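Local structure of putative nucleic acid-binding lipoprotein (Klebsiella pneumoniae subsp. pneumoniae MGH 78578, 3F1Z) at residues 25-30 with 45-50; 30-35 with 50-55; 35-40 with 84-89; 114-119 with 125-130. The protein is a putative lipoprotein of unknown function whose OB-fold suggests that it may bind nucleic acid. One frame throughout, in Å; residues are numbered along the deposited sequence. Where two conformers were deposited one is given.

In the fold
Interaction 2 is the buried one of the four: Phe32 of helix 29-38 lies on two valines of strand 51-65, with purely apolar chemistry. Interactions 1 and 3 are surface contacts, each reduced to one side-chain hydrogen bond, tyrosine to tyrosine in the first and lysine to threonine in the second. All three draw on helix 29-38 or the residues leading into it, and interactions 1 and 2 share Ala30 and Lys50. Interaction 4, partly buried, differs in being built on backbone: strand 108-114 pairs with 125-127 through two hydrogen bonds. It meets interaction 1 where Val115 bonds to Gly49 and Lys50, and interaction 3 where Thr125 bonds to Thr89.

Interaction 1 (25-30 with 45-50); sequences QTYSVA and SDYLGK
Tyr27 and Tyr47 reach toward each other from opposite directions and meet through their hydroxyls, with Tyr27 OH 2.7 Å from Tyr47 OH in a hydrogen bond that either could donate. The close part of the contact goes little further than this. Tyr27 OH lies at the edge of the Tyr47 ring, in its plane, and comes within 3.5 Å of Tyr47 CE1. The rings do not stack; their nearest carbons, Tyr27 CZ and Tyr47 CE1, are 4.3 Å apart. In both residues CG stands anti to the carbonyl carbon (chi1 -72° in Tyr27, -82° in Tyr47), which carries each ring out across the gap between the backbones. Around this bond the contact is loose: both tyrosines are partly exposed, and just 82 Å² is buried in all. The inner flank is firmer, since Tyr47 meets the ring of Phe32 edge-to-face and also touches Val52 and Val115. Behind Tyr47 the chain leaves helix 40-47 through a type II turn closed by Lys50 N on Tyr47 O, at 2.8 Å, and enters strand 51-65. The two hydroxyls thus tie the short edge strand 26-28, parallel to 51-65, to the end of a helix packed beside the curled sheet of an OB-fold.

Interaction 2 (30-35 with 50-55); sequences AQFLQP and KWVKVR
Phe32 turns one face of its ring to Val52, and the two side chains cross at about a right angle. The methyl CG2 of Val52 stands 3.9 Å above the ring plane, displaced toward the rim, so that its nearest ring atom is Phe32 CE1, also at 3.9 Å. Measured to the middle of the Phe32 ring, Val52 CG2 is 4.2 Å away and 21° off the normal, a CH-pi contact. The other methyl, Val52 CG1, touches the same rim carbon, Phe32 CE1, at 4.0 Å. With Phe32 CG anti to its own backbone nitrogen (chi1 173°), the ring leaves helix 29-38 in the direction of the strand, and Val52 points back at it. Here a helix packs against the long strand 51-65, which pairs with 26-28, 71-78 and 108-114; the five-stranded barrel of the OB-fold classically has such a strand shared by both halves of its sheet. Two residues along the strand, Val54 lies on the same side as Val52 and meets the root of the aromatic side chain, with Val54 CG2 4.3 Å from Phe32 CB. That methyl lies oblique to the ring. All three residues are buried, and no hydrogen bond crosses between the segments. More hydrophobic groups complete the setting of the Phe32 ring: Phe36 meets it with planes at about 55°, and Leu88 and Pro124 touch it as well.

Interaction 3 (35-40 with 84-89); sequences PFTLNP and TDKRLT
The hydroxyl oxygen of Thr37 has two partners: the carbonyl O of Leu33, one turn back in the same helix, and the ammonium of Lys86 from across the contact. Lys86 NZ donates to Thr37 OG1 over 3.2 Å, the sole hydrogen bond between 35-40 and 84-89. With OG1 anti to the carbonyl carbon (chi1 -60°), the threonine hydroxyl lies beside its own backbone nitrogen, where it can meet the Leu33 carbonyl. The methyl CG2 also faces the lysine, 3.5 Å from Lys86 NZ. Lys86 crosses the gap with its chain extended beyond CG; that length is needed, since the nearest CA atoms, those of Thr37 and Lys86, are 9.4 Å apart. On the lysine side the backbone is set by an ST turn, in which Lys86 N donates to Thr84 OG1 at 3.2 Å, with a nearly straight N-H...O angle of 171°. The contact is slight, 75 Å² in all, and lies on the surface of the protein. Lys86 CB packs on Leu33, and the side chain also touches Ile123. The bond therefore spans from the last turn of helix 29-38 to the loop leading into strand 88-93, while helix 40-47 packs on the same helix through Ala43, against Pro35 and Phe36.

Interaction 4 (114-119 with 125-130); sequences QVHQVQ and TLQNPK
Gln114 and Gln127 face each other as an antiparallel hydrogen-bonded pair, their CA atoms 5.0 Å apart. Gln114 N gives its hydrogen to Gln127 O at 2.9 Å, and Gln127 N returns one to Gln114 O at 3.0 Å, nearly straight (174°). On the side of the sheet carrying both glutamine side chains, His116 lays one ring face over the aliphatic part of Gln127: CG of that glutamine is 3.6 Å from the centroid of the His116 ring, a CH-pi contact. A bend at chi2 (-64°) in Gln127 turns its amide away from Gln114, and Gln127 NE2 bonds back to Thr125 O at 3.0 Å. Beyond the pair, Leu126 CD2 meets Val115 CG2 at 3.7 Å, and Leu126 also touches Val52 and Phe90. This pairing joins the end of strand 108-114 to strand 125-127, which runs parallel to 88-93, and so helps to close the curled sheet of the OB-fold; at Asn128 the chain turns a corner into 129-131. Further out, the histidine is held by His116 NE2 donating to Gln114 OE1 at 3.1 Å, a bond in the ring plane but above the carbonyl plane of the amide. Gln114 NE2 in turn bonds to Gly49 O. A water accepts from His116 N and donates to Thr125 O, bridging the segments where direct backbone pairing has ended.

Interaction 1 (25-30 with 45-50)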
loop_
_atom_site.group_PDB
_atom_site.type_symbol
_atom_site.label_atom_id
_atom_site.label_comp_id
_atom_site.label_asym_id
_atom_site.label_seq_id
_atom_site.Cartn_x
_atom_site.Cartn_y
_atom_site.Cartn_z
ATOM N N GLN A 25 -4.991 -13.725 0.856
ATOM C CA GLN A 25 -3.983 -13.967 1.883
ATOM C C GLN A 25 -3.461 -12.594 2.343
ATOM O O GLN A 25 -3.341 -11.672 1.553
ATOM C CB GLN A 25 -2.822 -14.830 1.317
ATOM C CG GLN A 25 -2.009 -14.142 0.107
ATOM C CD GLN A 25 -0.998 -15.064 -0.694
ATOM O OE1 GLN A 25 0.066 -15.438 -0.169
ATOM N NE2 GLN A 25 -1.304 -15.336 -1.988
ATOM N N THR A 26 -3.181 -12.444 3.625
ATOM C CA THR A 26 -2.625 -11.217 4.162
ATOM C C THR A 26 -1.098 -11.296 4.195
ATOM O O THR A 26 -0.557 -12.194 4.760
ATOM C CB THR A 26 -3.083 -10.987 5.580
ATOM O OG1 THR A 26 -4.513 -10.817 5.604
ATOM C CG2 THR A 26 -2.412 -9.732 6.146
ATOM N N TYR A 27 -0.410 -10.352 3.566
ATOM C CA TYR A 27 1.042 -10.308 3.606
ATOM C C TYR A 27 1.491 -9.424 4.741
ATOM O O TYR A 27 0.800 -8.467 5.115
ATOM C CB TYR A 27 1.593 -9.587 2.376
ATOM C CG TYR A 27 1.538 -10.270 1.018
ATOM C CD1 TYR A 27 0.381 -10.277 0.259
ATOM C CD2 TYR A 27 2.684 -10.838 0.463
ATOM C CE1 TYR A 27 0.351 -10.844 -1.008
ATOM C CE2 TYR A 27 2.673 -11.414 -0.818
ATOM C CZ TYR A 27 1.508 -11.398 -1.546
ATOM O OH TYR A 27 1.486 -11.978 -2.793
ATOM N N SER A 28 2.663 -9.715 5.291
ATOM C CA SER A 28 3.272 -8.722 6.146
ATOM C C SER A 28 4.042 -7.786 5.177
ATOM O O SER A 28 4.256 -8.098 3.988
ATOM C CB SER A 28 4.227 -9.355 7.106
ATOM O OG SER A 28 5.286 -9.865 6.368
ATOM N N VAL A 29 4.477 -6.642 5.658
ATOM C CA VAL A 29 5.239 -5.763 4.788
ATOM C C VAL A 29 6.532 -6.474 4.339
ATOM O O VAL A 29 6.909 -6.377 3.187
ATOM C CB VAL A 29 5.518 -4.430 5.473
ATOM C CG1 VAL A 29 6.602 -3.588 4.695
ATOM C CG2 VAL A 29 4.148 -3.689 5.719
ATOM N N ALA A 30 7.187 -7.195 5.237
ATOM C CA ALA A 30 8.410 -7.928 4.883
ATOM C C ALA A 30 8.115 -8.924 3.795
ATOM O O ALA A 30 8.903 -9.078 2.868
ATOM C CB ALA A 30 9.018 -8.656 6.082
ATOM N N SER A 45 7.181 -6.775 -12.505
ATOM C CA SER A 45 6.584 -7.428 -13.645
ATOM C C SER A 45 5.631 -8.601 -13.246
ATOM O O SER A 45 4.548 -8.757 -13.832
ATOM C CB SER A 45 7.713 -7.882 -14.534
ATOM O OG SER A 45 7.198 -8.552 -15.613
ATOM N N ASP A 46 6.023 -9.389 -12.234
ATOM C CA ASP A 46 5.218 -10.505 -11.779
ATOM C C ASP A 46 3.933 -10.029 -11.127
ATOM O O ASP A 46 2.917 -10.680 -11.263
ATOM C CB ASP A 46 5.984 -11.399 -10.783
ATOM C CG ASP A 46 7.112 -12.185 -11.427
ATOM O OD1 ASP A 46 7.161 -12.317 -12.665
ATOM O OD2 ASP A 46 7.973 -12.697 -10.690
ATOM N N TYR A 47 3.983 -8.916 -10.403
ATOM C CA TYR A 47 2.815 -8.358 -9.705
ATOM C C TYR A 47 1.975 -7.344 -10.493
ATOM O O TYR A 47 0.934 -6.903 -9.990
ATOM C CB TYR A 47 3.258 -7.670 -8.395
ATOM C CG TYR A 47 3.451 -8.602 -7.219
ATOM C CD1 TYR A 47 2.371 -9.039 -6.499
ATOM C CD2 TYR A 47 4.710 -9.031 -6.822
ATOM C CE1 TYR A 47 2.508 -9.917 -5.444
ATOM C CE2 TYR A 47 4.865 -9.901 -5.760
ATOM C CZ TYR A 47 3.738 -10.343 -5.058
ATOM O OH TYR A 47 3.835 -11.196 -3.966
ATOM N N LEU A 48 2.424 -6.954 -11.688
ATOM C CA LEU A 48 1.764 -5.881 -12.457
ATOM C C LEU A 48 0.254 -6.077 -12.615
ATOM O O LEU A 48 -0.182 -7.029 -13.178
ATOM C CB LEU A 48 2.391 -5.731 -13.855
ATOM C CG LEU A 48 1.896 -4.518 -14.668
ATOM C CD1 LEU A 48 2.122 -3.198 -13.900
ATOM C CD2 LEU A 48 2.470 -4.442 -16.086
ATOM N N GLY A 49 -0.537 -5.142 -12.133
ATOM C CA GLY A 49 -1.988 -5.273 -12.202
ATOM C C GLY A 49 -2.641 -6.078 -11.066
ATOM O O GLY A 49 -3.851 -6.122 -10.993
ATOM N N LYS A 50 -1.866 -6.693 -10.180
ATOM C CA LYS A 50 -2.430 -7.532 -9.145
ATOM C C LYS A 50 -2.724 -6.764 -7.869
ATOM O O LYS A 50 -2.148 -5.705 -7.592
ATOM C CB LYS A 50 -1.482 -8.680 -8.837
ATOM C CG LYS A 50 -1.142 -9.490 -10.076
ATOM C CD LYS A 50 -0.558 -10.863 -9.727
ATOM C CE LYS A 50 -0.115 -11.647 -10.975
ATOM N NZ LYS A 50 -1.077 -11.437 -12.087
#

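Interaction 2 (30-35 with 50-55)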
loop_
_atom_site.group_PDB
_atom_site.type_symbol
_atom_site.label_atom_id
_atom_site.label_comp_id
_atom_site.label_asym_id
_atom_site.label_seq_id
_atom_site.Cartn_x
_atom_site.Cartn_y
_atom_site.Cartn_z
ATOM N N ALA A 30 7.187 -7.195 5.237
ATOM C CA ALA A 30 8.410 -7.928 4.883
ATOM C C ALA A 30 8.115 -8.924 3.795
ATOM O O ALA A 30 8.903 -9.078 2.868
ATOM C CB ALA A 30 9.018 -8.656 6.082
ATOM N N GLN A 31 6.991 -9.621 3.923
ATOM C CA GLN A 31 6.676 -10.653 2.925
ATOM C C GLN A 31 6.455 -10.080 1.542
ATOM O O GLN A 31 7.004 -10.554 0.589
ATOM C CB GLN A 31 5.513 -11.527 3.356
ATOM C CG GLN A 31 5.916 -12.449 4.458
ATOM C CD GLN A 31 4.720 -13.103 5.183
ATOM O OE1 GLN A 31 3.622 -12.516 5.318
ATOM N NE2 GLN A 31 4.955 -14.288 5.692
ATOM N N PHE A 32 5.655 -9.045 1.446
ATOM C CA PHE A 32 5.382 -8.455 0.172
ATOM C C PHE A 32 6.626 -7.807 -0.452
ATOM O O PHE A 32 6.794 -7.842 -1.670
ATOM C CB PHE A 32 4.262 -7.439 0.296
ATOM C CG PHE A 32 4.034 -6.677 -0.956
ATOM C CD1 PHE A 32 3.646 -7.334 -2.091
ATOM C CD2 PHE A 32 4.219 -5.330 -1.000
ATOM C CE1 PHE A 32 3.426 -6.675 -3.224
ATOM C CE2 PHE A 32 4.019 -4.650 -2.160
ATOM C CZ PHE A 32 3.621 -5.326 -3.282
ATOM N N LEU A 33 7.482 -7.207 0.361
ATOM C CA LEU A 33 8.684 -6.563 -0.168
ATOM C C LEU A 33 9.839 -7.515 -0.467
ATOM O O LEU A 33 10.770 -7.157 -1.189
ATOM C CB LEU A 33 9.150 -5.418 0.733
ATOM C CG LEU A 33 8.167 -4.237 0.838
ATOM C CD1 LEU A 33 8.847 -3.125 1.625
ATOM C CD2 LEU A 33 7.710 -3.701 -0.454
ATOM N N GLN A 34 9.783 -8.726 0.016
ATOM C CA GLN A 34 10.902 -9.653 -0.199
ATOM C C GLN A 34 11.328 -9.810 -1.672
ATOM O O GLN A 34 12.490 -9.676 -1.985
ATOM C CB GLN A 34 10.614 -11.010 0.451
ATOM C CG GLN A 34 11.679 -12.086 0.265
ATOM C CD GLN A 34 13.075 -11.670 0.786
ATOM O OE1 GLN A 34 13.198 -10.839 1.713
ATOM N NE2 GLN A 34 14.147 -12.261 0.180
ATOM N N PRO A 35 10.381 -10.059 -2.573
ATOM C CA PRO A 35 10.736 -10.191 -3.987
ATOM C C PRO A 35 11.325 -8.915 -4.579
ATOM O O PRO A 35 12.182 -9.013 -5.419
ATOM C CB PRO A 35 9.387 -10.507 -4.675
ATOM C CG PRO A 35 8.508 -10.910 -3.616
ATOM C CD PRO A 35 8.931 -10.217 -2.370
ATOM N N LYS A 50 -1.866 -6.693 -10.180
ATOM C CA LYS A 50 -2.430 -7.532 -9.145
ATOM C C LYS A 50 -2.724 -6.764 -7.869
ATOM O O LYS A 50 -2.148 -5.705 -7.592
ATOM C CB LYS A 50 -1.482 -8.680 -8.837
ATOM C CG LYS A 50 -1.142 -9.490 -10.076
ATOM C CD LYS A 50 -0.558 -10.863 -9.727
ATOM C CE LYS A 50 -0.115 -11.647 -10.975
ATOM N NZ LYS A 50 -1.077 -11.437 -12.087
ATOM N N TRP A 51 -3.618 -7.317 -7.073
ATOM C CA TRP A 51 -4.011 -6.692 -5.835
ATOM C C TRP A 51 -3.393 -7.458 -4.705
ATOM O O TRP A 51 -3.376 -8.661 -4.737
ATOM C CB TRP A 51 -5.530 -6.729 -5.710
ATOM C CG TRP A 51 -6.242 -5.904 -6.752
ATOM C CD1 TRP A 51 -6.614 -6.319 -8.007
ATOM C CD2 TRP A 51 -6.677 -4.546 -6.629
ATOM N NE1 TRP A 51 -7.263 -5.295 -8.666
ATOM C CE2 TRP A 51 -7.308 -4.197 -7.846
ATOM C CE3 TRP A 51 -6.582 -3.591 -5.621
ATOM C CZ2 TRP A 51 -7.841 -2.924 -8.080
ATOM C CZ3 TRP A 51 -7.106 -2.316 -5.846
ATOM C CH2 TRP A 51 -7.742 -1.998 -7.066
ATOM N N VAL A 52 -2.884 -6.757 -3.704
ATOM C CA VAL A 52 -2.332 -7.398 -2.549
ATOM C C VAL A 52 -2.948 -6.790 -1.296
ATOM O O VAL A 52 -3.322 -5.629 -1.302
ATOM C CB VAL A 52 -0.796 -7.324 -2.543
ATOM C CG1 VAL A 52 -0.219 -8.147 -3.753
ATOM C CG2 VAL A 52 -0.323 -5.904 -2.521
ATOM N N LYS A 53 -3.058 -7.598 -0.243
ATOM C CA LYS A 53 -3.610 -7.197 1.054
ATOM C C LYS A 53 -2.450 -7.248 2.053
ATOM O O LYS A 53 -1.922 -8.334 2.374
ATOM C CB LYS A 53 -4.769 -8.136 1.434
ATOM C CG LYS A 53 -5.489 -7.704 2.682
ATOM C CD LYS A 53 -6.843 -8.374 2.884
ATOM C CE LYS A 53 -6.755 -9.737 3.457
ATOM N NZ LYS A 53 -8.117 -10.234 3.860
ATOM N N VAL A 54 -2.001 -6.081 2.501
ATOM C CA VAL A 54 -0.781 -5.976 3.345
ATOM C C VAL A 54 -1.135 -5.404 4.706
ATOM O O VAL A 54 -1.861 -4.416 4.806
ATOM C CB VAL A 54 0.290 -5.091 2.671
ATOM C CG1 VAL A 54 1.624 -5.046 3.501
ATOM C CG2 VAL A 54 0.568 -5.561 1.257
ATOM N N ARG A 55 -0.613 -6.038 5.754
ATOM C CA ARG A 55 -0.859 -5.645 7.140
ATOM C C ARG A 55 0.417 -5.038 7.693
ATOM O O ARG A 55 1.507 -5.512 7.382
ATOM C CB ARG A 55 -1.259 -6.874 7.923
ATOM C CG ARG A 55 -1.495 -6.695 9.405
ATOM C CD ARG A 55 -2.117 -7.982 9.907
ATOM N NE ARG A 55 -2.441 -7.950 11.314
ATOM C CZ ARG A 55 -1.559 -8.219 12.239
ATOM N NH1 ARG A 55 -0.355 -8.517 11.855
ATOM N NH2 ARG A 55 -1.857 -8.182 13.513
#

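Interaction 3 (35-40 with 84-89)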
loop_
_atom_site.group_PDB
_atom_site.type_symbol
_atom_site.label_atom_id
_atom_site.label_comp_id
_atom_site.label_asym_id
_atom_site.label_seq_id
_atom_site.Cartn_x
_atom_site.Cartn_y
_atom_site.Cartn_z
ATOM N N PRO A 35 10.381 -10.059 -2.573
ATOM C CA PRO A 35 10.736 -10.191 -3.987
ATOM C C PRO A 35 11.325 -8.915 -4.579
ATOM O O PRO A 35 12.182 -9.013 -5.419
ATOM C CB PRO A 35 9.387 -10.507 -4.675
ATOM C CG PRO A 35 8.508 -10.910 -3.616
ATOM C CD PRO A 35 8.931 -10.217 -2.370
ATOM N N PHE A 36 10.834 -7.750 -4.151
ATOM C CA PHE A 36 11.359 -6.459 -4.626
ATOM C C PHE A 36 12.786 -6.235 -4.127
ATOM O O PHE A 36 13.614 -5.562 -4.778
ATOM C CB PHE A 36 10.438 -5.285 -4.215
ATOM C CG PHE A 36 9.061 -5.325 -4.885
ATOM C CD1 PHE A 36 8.032 -6.065 -4.344
ATOM C CD2 PHE A 36 8.838 -4.664 -6.080
ATOM C CE1 PHE A 36 6.810 -6.125 -4.982
ATOM C CE2 PHE A 36 7.626 -4.713 -6.724
ATOM C CZ PHE A 36 6.612 -5.443 -6.204
ATOM N N THR A 37 13.090 -6.805 -2.982
ATOM C CA THR A 37 14.434 -6.701 -2.408
ATOM C C THR A 37 15.409 -7.500 -3.293
ATOM O O THR A 37 16.535 -7.074 -3.522
ATOM C CB THR A 37 14.405 -7.164 -0.905
ATOM O OG1 THR A 37 13.490 -6.297 -0.178
ATOM C CG2 THR A 37 15.800 -7.157 -0.253
ATOM N N LEU A 38 14.957 -8.625 -3.823
ATOM C CA LEU A 38 15.772 -9.464 -4.702
ATOM C C LEU A 38 15.953 -8.869 -6.139
ATOM O O LEU A 38 17.040 -8.890 -6.717
ATOM C CB LEU A 38 15.145 -10.842 -4.804
ATOM C CG LEU A 38 15.715 -11.973 -3.955
ATOM C CD1 LEU A 38 16.232 -11.547 -2.566
ATOM C CD2 LEU A 38 14.694 -13.163 -3.851
ATOM N N ASN A 39 14.867 -8.371 -6.704
ATOM C CA ASN A 39 14.864 -7.837 -8.042
ATOM C C ASN A 39 13.514 -7.136 -8.300
ATOM O O ASN A 39 12.530 -7.780 -8.627
ATOM C CB ASN A 39 15.095 -8.957 -9.050
ATOM C CG ASN A 39 15.275 -8.432 -10.448
ATOM O OD1 ASN A 39 14.657 -7.406 -10.832
ATOM N ND2 ASN A 39 16.170 -9.066 -11.196
ATOM N N PRO A 40 13.467 -5.812 -8.134
ATOM C CA PRO A 40 12.256 -5.051 -8.335
ATOM C C PRO A 40 11.771 -5.052 -9.762
ATOM O O PRO A 40 10.595 -4.906 -9.975
ATOM C CB PRO A 40 12.640 -3.625 -7.943
ATOM C CG PRO A 40 14.011 -3.684 -7.444
ATOM C CD PRO A 40 14.614 -4.966 -7.769
ATOM N N THR A 84 11.595 -5.980 8.440
ATOM C CA THR A 84 12.370 -5.244 7.419
ATOM C C THR A 84 12.288 -3.790 7.836
ATOM O O THR A 84 11.342 -3.404 8.514
ATOM C CB THR A 84 11.847 -5.355 5.976
ATOM O OG1 THR A 84 12.647 -4.524 5.127
ATOM C CG2 THR A 84 10.397 -4.888 5.846
ATOM N N ASP A 85 13.268 -2.985 7.455
ATOM C CA ASP A 85 13.234 -1.548 7.760
ATOM C C ASP A 85 12.646 -0.735 6.605
ATOM O O ASP A 85 12.446 0.465 6.714
ATOM C CB ASP A 85 14.618 -1.009 8.204
ATOM C CG ASP A 85 15.810 -1.519 7.340
ATOM O OD1 ASP A 85 15.653 -1.738 6.104
ATOM O OD2 ASP A 85 16.932 -1.667 7.933
ATOM N N LYS A 86 12.332 -1.406 5.507
ATOM C CA LYS A 86 11.769 -0.749 4.367
ATOM C C LYS A 86 10.291 -0.450 4.589
ATOM O O LYS A 86 9.574 -1.247 5.184
ATOM C CB LYS A 86 11.957 -1.605 3.114
ATOM C CG LYS A 86 13.409 -1.736 2.684
ATOM C CD LYS A 86 13.560 -2.551 1.375
ATOM C CE LYS A 86 15.057 -2.727 1.036
ATOM N NZ LYS A 86 15.295 -3.670 -0.104
ATOM N N ARG A 87 9.835 0.694 4.090
ATOM C CA ARG A 87 8.453 1.084 4.228
ATOM C C ARG A 87 7.673 0.870 2.941
ATOM O O ARG A 87 8.232 0.920 1.828
ATOM C CB ARG A 87 8.358 2.557 4.577
ATOM C CG ARG A 87 9.204 3.060 5.744
ATOM C CD ARG A 87 9.248 2.117 6.936
ATOM N NE ARG A 87 9.484 2.846 8.190
ATOM C CZ ARG A 87 10.094 2.365 9.263
ATOM N NH1 ARG A 87 10.638 1.153 9.252
ATOM N NH2 ARG A 87 10.205 3.132 10.334
ATOM N N LEU A 88 6.368 0.651 3.081
ATOM C CA LEU A 88 5.507 0.500 1.928
ATOM C C LEU A 88 4.587 1.729 1.931
ATOM O O LEU A 88 4.103 2.125 3.008
ATOM C CB LEU A 88 4.716 -0.778 2.083
ATOM C CG LEU A 88 3.670 -1.108 1.025
ATOM C CD1 LEU A 88 4.308 -1.319 -0.332
ATOM C CD2 LEU A 88 2.882 -2.328 1.494
ATOM N N THR A 89 4.353 2.338 0.770
ATOM C CA THR A 89 3.472 3.487 0.702
ATOM C C THR A 89 2.282 3.140 -0.175
ATOM O O THR A 89 2.388 2.283 -1.059
ATOM C CB THR A 89 4.145 4.701 0.069
ATOM O OG1 THR A 89 4.642 4.289 -1.237
ATOM C CG2 THR A 89 5.305 5.237 0.947
#

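Interaction 4 (114-119 with 125-130)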
loop_
_atom_site.group_PDB
_atom_site.type_symbol
_atom_site.label_atom_id
_atom_site.label_comp_id
_atom_site.label_asym_id
_atom_site.label_seq_id
_atom_site.Cartn_x
_atom_site.Cartn_y
_atom_site.Cartn_z
ATOM N N GLN A 114 -3.269 -2.005 -5.377
ATOM C CA GLN A 114 -2.901 -2.564 -6.676
ATOM C C GLN A 114 -1.506 -2.177 -7.096
ATOM O O GLN A 114 -1.100 -1.030 -6.932
ATOM C CB GLN A 114 -3.888 -2.117 -7.728
ATOM C CG GLN A 114 -3.716 -2.843 -9.048
ATOM C CD GLN A 114 -4.749 -2.448 -10.089
ATOM O OE1 GLN A 114 -5.163 -1.285 -10.155
ATOM N NE2 GLN A 114 -5.147 -3.400 -10.916
ATOM N N VAL A 115 -0.756 -3.137 -7.643
ATOM C CA VAL A 115 0.603 -2.867 -8.117
ATOM C C VAL A 115 0.567 -2.351 -9.534
ATOM O O VAL A 115 0.018 -2.978 -10.448
ATOM C CB VAL A 115 1.506 -4.114 -8.088
ATOM C CG1 VAL A 115 2.906 -3.771 -8.602
ATOM C CG2 VAL A 115 1.589 -4.701 -6.673
ATOM N N HIS A 116 1.084 -1.143 -9.687
ATOM C CA HIS A 116 1.263 -0.494 -10.982
ATOM C C HIS A 116 2.754 -0.561 -11.227
ATOM O O HIS A 116 3.508 -1.031 -10.362
ATOM C CB HIS A 116 0.750 0.948 -10.918
ATOM C CG HIS A 116 -0.744 1.039 -10.936
ATOM N ND1 HIS A 116 -1.417 2.221 -11.165
ATOM C CD2 HIS A 116 -1.694 0.085 -10.792
ATOM C CE1 HIS A 116 -2.720 1.999 -11.107
ATOM N NE2 HIS A 116 -2.918 0.705 -10.914
ATOM N N GLN A 117 3.195 -0.122 -12.390
ATOM C CA GLN A 117 4.615 -0.238 -12.729
ATOM C C GLN A 117 5.495 0.533 -11.718
ATOM O O GLN A 117 5.172 1.645 -11.320
ATOM C CB GLN A 117 4.879 0.221 -14.179
ATOM C CG GLN A 117 6.251 -0.257 -14.724
ATOM C CD GLN A 117 6.321 -1.768 -15.064
ATOM O OE1 GLN A 117 6.876 -2.585 -14.304
ATOM N NE2 GLN A 117 5.751 -2.130 -16.205
ATOM N N VAL A 118 6.575 -0.103 -11.274
ATOM C CA VAL A 118 7.533 0.501 -10.348
ATOM C C VAL A 118 8.753 1.040 -11.115
ATOM O O VAL A 118 9.533 0.268 -11.649
ATOM C CB VAL A 118 7.980 -0.534 -9.344
ATOM C CG1 VAL A 118 8.983 0.059 -8.304
ATOM C CG2 VAL A 118 6.755 -1.126 -8.651
ATOM N N GLN A 119 8.873 2.358 -11.213
ATOM C CA GLN A 119 10.013 3.027 -11.859
ATOM C C GLN A 119 10.620 4.063 -10.937
ATOM O O GLN A 119 9.942 4.651 -10.153
ATOM C CB GLN A 119 9.621 3.741 -13.168
ATOM C CG GLN A 119 8.849 2.844 -14.134
ATOM C CD GLN A 119 8.949 3.242 -15.617
ATOM O OE1 GLN A 119 9.031 2.374 -16.480
ATOM N NE2 GLN A 119 8.995 4.530 -15.903
ATOM N N THR A 125 4.561 1.875 -4.796
ATOM C CA THR A 125 3.552 2.670 -4.123
ATOM C C THR A 125 2.250 2.046 -4.622
ATOM O O THR A 125 1.948 2.086 -5.823
ATOM C CB THR A 125 3.634 4.162 -4.480
ATOM O OG1 THR A 125 4.894 4.671 -4.029
ATOM C CG2 THR A 125 2.517 4.917 -3.766
ATOM N N LEU A 126 1.531 1.401 -3.717
ATOM C CA LEU A 126 0.288 0.735 -4.052
ATOM C C LEU A 126 -0.791 1.789 -4.377
ATOM O O LEU A 126 -0.884 2.822 -3.701
ATOM C CB LEU A 126 -0.139 -0.227 -2.940
ATOM C CG LEU A 126 0.786 -1.443 -2.805
ATOM C CD1 LEU A 126 0.304 -2.403 -1.722
ATOM C CD2 LEU A 126 0.881 -2.166 -4.123
ATOM N N GLN A 127 -1.541 1.514 -5.440
ATOM C CA GLN A 127 -2.541 2.404 -6.002
ATOM C C GLN A 127 -3.954 1.893 -5.741
ATOM O O GLN A 127 -4.128 0.719 -5.445
ATOM C CB GLN A 127 -2.316 2.468 -7.526
ATOM C CG GLN A 127 -0.899 2.879 -7.896
ATOM C CD GLN A 127 -0.562 4.289 -7.442
ATOM O OE1 GLN A 127 -1.400 5.179 -7.532
ATOM N NE2 GLN A 127 0.664 4.503 -6.953
ATOM N N ASN A 128 -4.950 2.778 -5.916
ATOM C CA ASN A 128 -6.404 2.466 -5.714
ATOM C C ASN A 128 -6.703 1.685 -4.446
ATOM O O ASN A 128 -7.417 0.726 -4.462
ATOM C CB ASN A 128 -6.961 1.739 -6.910
ATOM C CG ASN A 128 -6.816 2.550 -8.172
ATOM O OD1 ASN A 128 -7.233 3.728 -8.231
ATOM N ND2 ASN A 128 -6.216 1.938 -9.213
ATOM N N PRO A 129 -6.138 2.116 -3.331
ATOM C CA PRO A 129 -6.247 1.292 -2.168
ATOM C C PRO A 129 -7.552 1.302 -1.483
ATOM O O PRO A 129 -8.339 2.230 -1.663
ATOM C CB PRO A 129 -5.180 1.863 -1.221
ATOM C CG PRO A 129 -4.548 2.957 -1.925
ATOM C CD PRO A 129 -5.344 3.321 -3.091
ATOM N N LYS A 130 -7.731 0.313 -0.618
ATOM C CA LYS A 130 -8.966 0.167 0.163
ATOM C C LYS A 130 -8.591 -0.311 1.568
ATOM O O LYS A 130 -7.918 -1.344 1.723
ATOM C CB LYS A 130 -9.897 -0.831 -0.528
ATOM C CG LYS A 130 -11.276 -0.968 0.074
ATOM C CD LYS A 130 -12.018 -2.259 -0.487
ATOM C CE LYS A 130 -13.495 -2.437 -0.053
ATOM N NZ LYS A 130 -14.096 -3.697 -0.783
HETATM O O HOH W 1 2.544 0.146 -7.490
#